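Local atomic coordinates of D-isomer specific 2-hydroxyacid dehydrogenase family protein (Desulfovibrio vulgaris, PDB entry 5TX7), a protein that probably catalyses the NAD-dependent interconversion of 2-hydroxy acids and 2-oxo acids. Residues V82-P96 with F309-L323. Residues are numbered along the deposited sequence; the frame is centred on the assembly and turned at random.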
loop_
_atom_site.group_PDB
_atom_site.type_symbol
_atom_site.label_atom_id
_atom_site.label_comp_id
_atom_site.label_asym_id
_atom_site.label_seq_id
_atom_site.Cartn_x
_atom_site.Cartn_y
_atom_site.Cartn_z
ATOM N N VAL A 82 -26.238 -26.854 -0.219
ATOM C CA VAL A 82 -26.903 -26.504 -1.475
ATOM C C VAL A 82 -27.476 -27.722 -2.195
ATOM O O VAL A 82 -28.394 -27.575 -3.009
ATOM C CB VAL A 82 -26.017 -25.672 -2.439
ATOM C CG1 VAL A 82 -25.544 -24.383 -1.770
ATOM C CG2 VAL A 82 -24.831 -26.468 -2.972
ATOM N N ALA A 83 -26.936 -28.905 -1.909
ATOM C CA ALA A 83 -27.510 -30.162 -2.423
ATOM C C ALA A 83 -28.905 -30.426 -1.829
ATOM O O ALA A 83 -29.839 -30.741 -2.553
ATOM C CB ALA A 83 -26.576 -31.342 -2.140
ATOM N N ALA A 84 -29.032 -30.284 -0.516
ATOM C CA ALA A 84 -30.325 -30.394 0.155
ATOM C C ALA A 84 -31.319 -29.365 -0.382
ATOM O O ALA A 84 -32.485 -29.676 -0.610
ATOM C CB ALA A 84 -30.168 -30.218 1.662
ATOM N N ALA A 85 -30.849 -28.138 -0.577
ATOM C CA ALA A 85 -31.671 -27.100 -1.198
ATOM C C ALA A 85 -32.178 -27.520 -2.581
ATOM O O ALA A 85 -33.357 -27.321 -2.896
ATOM C CB ALA A 85 -30.909 -25.782 -1.273
ATOM N N GLY A 86 -31.294 -28.115 -3.382
ATOM C CA GLY A 86 -31.631 -28.587 -4.716
ATOM C C GLY A 86 -32.782 -29.576 -4.725
ATOM O O GLY A 86 -33.788 -29.362 -5.429
ATOM N N VAL A 87 -32.666 -30.629 -3.911
ATOM C CA VAL A 87 -33.667 -31.707 -3.891
ATOM C C VAL A 87 -35.044 -31.212 -3.420
ATOM O O VAL A 87 -36.074 -31.731 -3.860
ATOM C CB VAL A 87 -33.199 -32.972 -3.098
ATOM C CG1 VAL A 87 -31.867 -33.501 -3.638
ATOM C CG2 VAL A 87 -33.090 -32.732 -1.599
ATOM N N LEU A 88 -35.044 -30.197 -2.552
ATOM C CA LEU A 88 -36.259 -29.469 -2.155
ATOM C C LEU A 88 -36.727 -28.428 -3.196
ATOM O O LEU A 88 -37.732 -27.742 -2.975
ATOM C CB LEU A 88 -36.038 -28.759 -0.802
ATOM C CG LEU A 88 -35.685 -29.593 0.430
ATOM C CD1 LEU A 88 -35.346 -28.666 1.596
ATOM C CD2 LEU A 88 -36.812 -30.533 0.812
ATOM N N GLY A 89 -36.003 -28.298 -4.305
ATOM C CA GLY A 89 -36.369 -27.392 -5.397
ATOM C C GLY A 89 -36.055 -25.932 -5.148
ATOM O O GLY A 89 -36.744 -25.064 -5.665
ATOM N N ILE A 90 -34.997 -25.664 -4.379
ATOM C CA ILE A 90 -34.573 -24.305 -4.038
ATOM C C ILE A 90 -33.249 -24.015 -4.742
ATOM O O ILE A 90 -32.225 -24.552 -4.345
ATOM C CB ILE A 90 -34.396 -24.151 -2.507
ATOM C CG1 ILE A 90 -35.732 -24.409 -1.786
ATOM C CG2 ILE A 90 -33.878 -22.748 -2.151
ATOM C CD1 ILE A 90 -35.587 -24.685 -0.310
ATOM N N PRO A 91 -33.257 -23.174 -5.795
ATOM C CA PRO A 91 -31.994 -22.702 -6.377
ATOM C C PRO A 91 -31.180 -21.904 -5.372
ATOM O O PRO A 91 -31.752 -21.136 -4.599
ATOM C CB PRO A 91 -32.438 -21.778 -7.517
ATOM C CG PRO A 91 -33.875 -22.081 -7.774
ATOM C CD PRO A 91 -34.436 -22.611 -6.489
ATOM N N VAL A 92 -29.865 -22.090 -5.377
ATOM C CA VAL A 92 -28.961 -21.310 -4.536
ATOM C C VAL A 92 -28.009 -20.585 -5.465
ATOM O O VAL A 92 -27.330 -21.221 -6.283
ATOM C CB VAL A 92 -28.156 -22.179 -3.545
ATOM C CG1 VAL A 92 -27.281 -21.313 -2.662
ATOM C CG2 VAL A 92 -29.094 -22.990 -2.673
ATOM N N SER A 93 -27.958 -19.264 -5.336
ATOM C CA SER A 93 -27.016 -18.464 -6.105
ATOM C C SER A 93 -25.915 -17.871 -5.217
ATOM O O SER A 93 -26.149 -17.594 -4.027
ATOM C CB SER A 93 -27.759 -17.348 -6.837
ATOM O OG SER A 93 -28.598 -17.871 -7.849
ATOM N N ASN A 94 -24.730 -17.673 -5.807
ATOM C CA ASN A 94 -23.651 -16.910 -5.151
ATOM C C ASN A 94 -23.287 -15.683 -5.979
ATOM O O ASN A 94 -23.983 -15.368 -6.940
ATOM C CB ASN A 94 -22.435 -17.817 -4.872
ATOM C CG ASN A 94 -21.676 -18.207 -6.123
ATOM O OD1 ASN A 94 -22.130 -17.999 -7.263
ATOM N ND2 ASN A 94 -20.510 -18.796 -5.914
ATOM N N VAL A 95 -22.219 -14.987 -5.589
ATOM C CA VAL A 95 -21.695 -13.857 -6.339
ATOM C C VAL A 95 -20.186 -14.026 -6.540
ATOM O O VAL A 95 -19.406 -13.738 -5.624
ATOM C CB VAL A 95 -21.939 -12.532 -5.597
ATOM C CG1 VAL A 95 -21.492 -11.355 -6.462
ATOM C CG2 VAL A 95 -23.405 -12.396 -5.180
ATOM N N PRO A 96 -19.759 -14.496 -7.722
ATOM C CA PRO A 96 -18.318 -14.502 -8.016
ATOM C C PRO A 96 -17.819 -13.138 -8.500
ATOM O O PRO A 96 -18.605 -12.339 -9.007
ATOM C CB PRO A 96 -18.187 -15.557 -9.119
ATOM C CG PRO A 96 -19.507 -15.537 -9.814
ATOM C CD PRO A 96 -20.555 -15.075 -8.818
ATOM N N PHE A 309 -34.160 -14.625 -10.587
ATOM C CA PHE A 309 -35.013 -15.674 -10.025
ATOM C C PHE A 309 -36.494 -15.351 -10.238
ATOM O O PHE A 309 -37.260 -16.227 -10.616
ATOM C CB PHE A 309 -34.741 -15.909 -8.535
ATOM C CG PHE A 309 -35.744 -16.814 -7.909
ATOM C CD1 PHE A 309 -35.718 -18.177 -8.193
ATOM C CD2 PHE A 309 -36.765 -16.308 -7.109
ATOM C CE1 PHE A 309 -36.667 -19.027 -7.655
ATOM C CE2 PHE A 309 -37.721 -17.149 -6.576
ATOM C CZ PHE A 309 -37.673 -18.507 -6.849
ATOM N N ILE A 310 -36.880 -14.096 -9.991
ATOM C CA ILE A 310 -38.257 -13.635 -10.238
ATOM C C ILE A 310 -38.628 -13.781 -11.724
ATOM O O ILE A 310 -39.711 -14.270 -12.037
ATOM C CB ILE A 310 -38.474 -12.171 -9.769
ATOM C CG1 ILE A 310 -38.459 -12.083 -8.238
ATOM C CG2 ILE A 310 -39.799 -11.606 -10.286
ATOM C CD1 ILE A 310 -38.180 -10.672 -7.710
ATOM N N GLU A 311 -37.717 -13.392 -12.622
ATOM C CA GLU A 311 -37.947 -13.508 -14.066
ATOM C C GLU A 311 -37.950 -14.965 -14.592
ATOM O O GLU A 311 -38.202 -15.180 -15.784
ATOM C CB GLU A 311 -36.925 -12.657 -14.846
ATOM N N GLY A 312 -37.667 -15.953 -13.732
ATOM C CA GLY A 312 -37.769 -17.374 -14.082
ATOM C C GLY A 312 -36.494 -17.995 -14.634
ATOM O O GLY A 312 -36.464 -19.199 -14.874
ATOM N N THR A 313 -35.441 -17.185 -14.818
ATOM C CA THR A 313 -34.135 -17.630 -15.350
ATOM C C THR A 313 -32.994 -17.324 -14.347
ATOM O O THR A 313 -32.235 -16.374 -14.561
ATOM C CB THR A 313 -33.827 -16.921 -16.690
ATOM O OG1 THR A 313 -33.757 -15.501 -16.482
ATOM C CG2 THR A 313 -34.899 -17.221 -17.738
ATOM N N PRO A 314 -32.858 -18.133 -13.264
ATOM C CA PRO A 314 -31.919 -17.795 -12.195
ATOM C C PRO A 314 -30.456 -17.865 -12.624
ATOM O O PRO A 314 -30.064 -18.774 -13.341
ATOM C CB PRO A 314 -32.210 -18.845 -11.104
ATOM C CG PRO A 314 -33.302 -19.705 -11.606
ATOM C CD PRO A 314 -33.374 -19.501 -13.085
ATOM N N VAL A 315 -29.660 -16.912 -12.162
ATOM C CA VAL A 315 -28.276 -16.769 -12.582
ATOM C C VAL A 315 -27.327 -17.136 -11.441
ATOM O O VAL A 315 -27.733 -17.120 -10.285
ATOM C CB VAL A 315 -28.072 -15.339 -13.139
ATOM C CG1 VAL A 315 -27.880 -14.281 -12.053
ATOM C CG2 VAL A 315 -26.949 -15.333 -14.146
ATOM N N ASN A 316 -26.089 -17.499 -11.771
ATOM C CA ASN A 316 -25.052 -17.894 -10.787
ATOM C C ASN A 316 -25.489 -19.057 -9.888
ATOM O O ASN A 316 -25.155 -19.104 -8.718
ATOM C CB ASN A 316 -24.619 -16.699 -9.929
ATOM C CG ASN A 316 -23.909 -15.622 -10.722
ATOM O OD1 ASN A 316 -23.107 -15.916 -11.608
ATOM N ND2 ASN A 316 -24.169 -14.362 -10.380
ATOM N N VAL A 317 -26.215 -20.011 -10.455
ATOM C CA VAL A 317 -26.758 -21.107 -9.674
ATOM C C VAL A 317 -25.610 -22.076 -9.368
ATOM O O VAL A 317 -24.924 -22.537 -10.295
ATOM C CB VAL A 317 -27.918 -21.793 -10.418
ATOM C CG1 VAL A 317 -28.479 -22.957 -9.622
ATOM C CG2 VAL A 317 -29.031 -20.800 -10.669
ATOM N N VAL A 318 -25.396 -22.367 -8.083
ATOM C CA VAL A 318 -24.321 -23.290 -7.661
ATOM C C VAL A 318 -24.786 -24.732 -7.377
ATOM O O VAL A 318 -23.952 -25.589 -7.063
ATOM C CB VAL A 318 -23.496 -22.747 -6.452
ATOM C CG1 VAL A 318 -22.909 -21.386 -6.779
ATOM C CG2 VAL A 318 -24.316 -22.661 -5.163
ATOM N N ASN A 319 -26.093 -25.003 -7.513
ATOM C CA ASN A 319 -26.640 -26.338 -7.287
ATOM C C ASN A 319 -27.543 -26.835 -8.430
ATOM O O ASN A 319 -28.535 -27.533 -8.199
ATOM C CB ASN A 319 -27.358 -26.365 -5.937
ATOM C CG ASN A 319 -28.645 -25.551 -5.929
ATOM O OD1 ASN A 319 -28.854 -24.684 -6.769
ATOM N ND2 ASN A 319 -29.524 -25.847 -4.982
ATOM N N ALA A 320 -27.164 -26.502 -9.665
ATOM C CA ALA A 320 -27.948 -26.862 -10.861
ATOM C C ALA A 320 -28.074 -28.383 -11.042
ATOM O O ALA A 320 -29.127 -28.887 -11.446
ATOM C CB ALA A 320 -27.335 -26.227 -12.101
ATOM N N ALA A 321 -26.996 -29.095 -10.718
ATOM C CA ALA A 321 -26.966 -30.556 -10.749
ATOM C C ALA A 321 -27.989 -31.237 -9.821
ATOM O O ALA A 321 -28.434 -32.339 -10.118
ATOM C CB ALA A 321 -25.560 -31.042 -10.423
ATOM N N HIS A 322 -28.349 -30.591 -8.705
ATOM C CA HIS A 322 -29.316 -31.143 -7.724
ATOM C C HIS A 322 -30.760 -30.668 -7.907
ATOM O O HIS A 322 -31.680 -31.232 -7.313
ATOM C CB HIS A 322 -28.861 -30.821 -6.302
ATOM C CG HIS A 322 -27.488 -31.325 -5.986
ATOM N ND1 HIS A 322 -26.366 -30.523 -6.057
ATOM C CD2 HIS A 322 -27.055 -32.550 -5.613
ATOM C CE1 HIS A 322 -25.300 -31.233 -5.734
ATOM N NE2 HIS A 322 -25.690 -32.466 -5.464
ATOM N N LEU A 323 -30.915 -29.606 -8.702
ATOM C CA LEU A 323 -32.207 -29.176 -9.230
ATOM C C LEU A 323 -32.623 -30.079 -10.363
ATOM O O LEU A 323 -33.541 -30.858 -10.200
ATOM C CB LEU A 323 -32.126 -27.739 -9.751
ATOM C CG LEU A 323 -31.890 -26.669 -8.693
ATOM C CD1 LEU A 323 -31.574 -25.343 -9.354
ATOM C CD2 LEU A 323 -33.096 -26.533 -7.784
#
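S93 and V317 pair antiparallel as a single non-hydrogen-bonded bridge, with 4.4 Å between their CA atoms. One backbone bond lies on either side of the pair: V318 N donates to V92 O at 2.9 Å, and N94 N donates to N316 O at 3.3 Å. V317 CA and S93 CA add CA-H...O contacts to V92 O and N316 O.

The side chain of N319 links this bridge to helix 82-87. With chi1 at 70°, CG sits between the backbone N and carbonyl carbon, and the amide reaches between the helix and the following strand. Its ND2 donates to V82 O at 2.9 Å and to I90 O at 3.1 Å. Both acceptors lie near the amide plane. OD1 accepts from V92 N, which stands above the carbonyl plane. Three bonds thus fix the amide's rotation. V82 O also takes the helical bond from G86 N.

S93 OG donates to V315 O at 2.7 Å, nearly in line with that carbonyl. V318 spreads its two branches: CG2 meets V82 CG1 and V92 CG1, while CG1 rests against the amide of N94, whose ND2 binds T75 O. A83 CB makes a CH-pi contact over one face of the H322 ring, 3.6 Å from its centroid. L323 CD1 touches P91 CB. P91 CG also meets the F309 ring obliquely, 4.1 Å from CE1; that ring stacks with F69.

G89 ends helix 82-87, and G312 ends helix 292-310, each in a Schellman motif. Beyond G312 the chain runs back along strand 92-93, an outermost strand of the five-stranded parallel sheet. The strand order 2-1-3-4-5 is that of the flavodoxin-like catalytic domain of this family, here covered at one edge by the C-terminal tail.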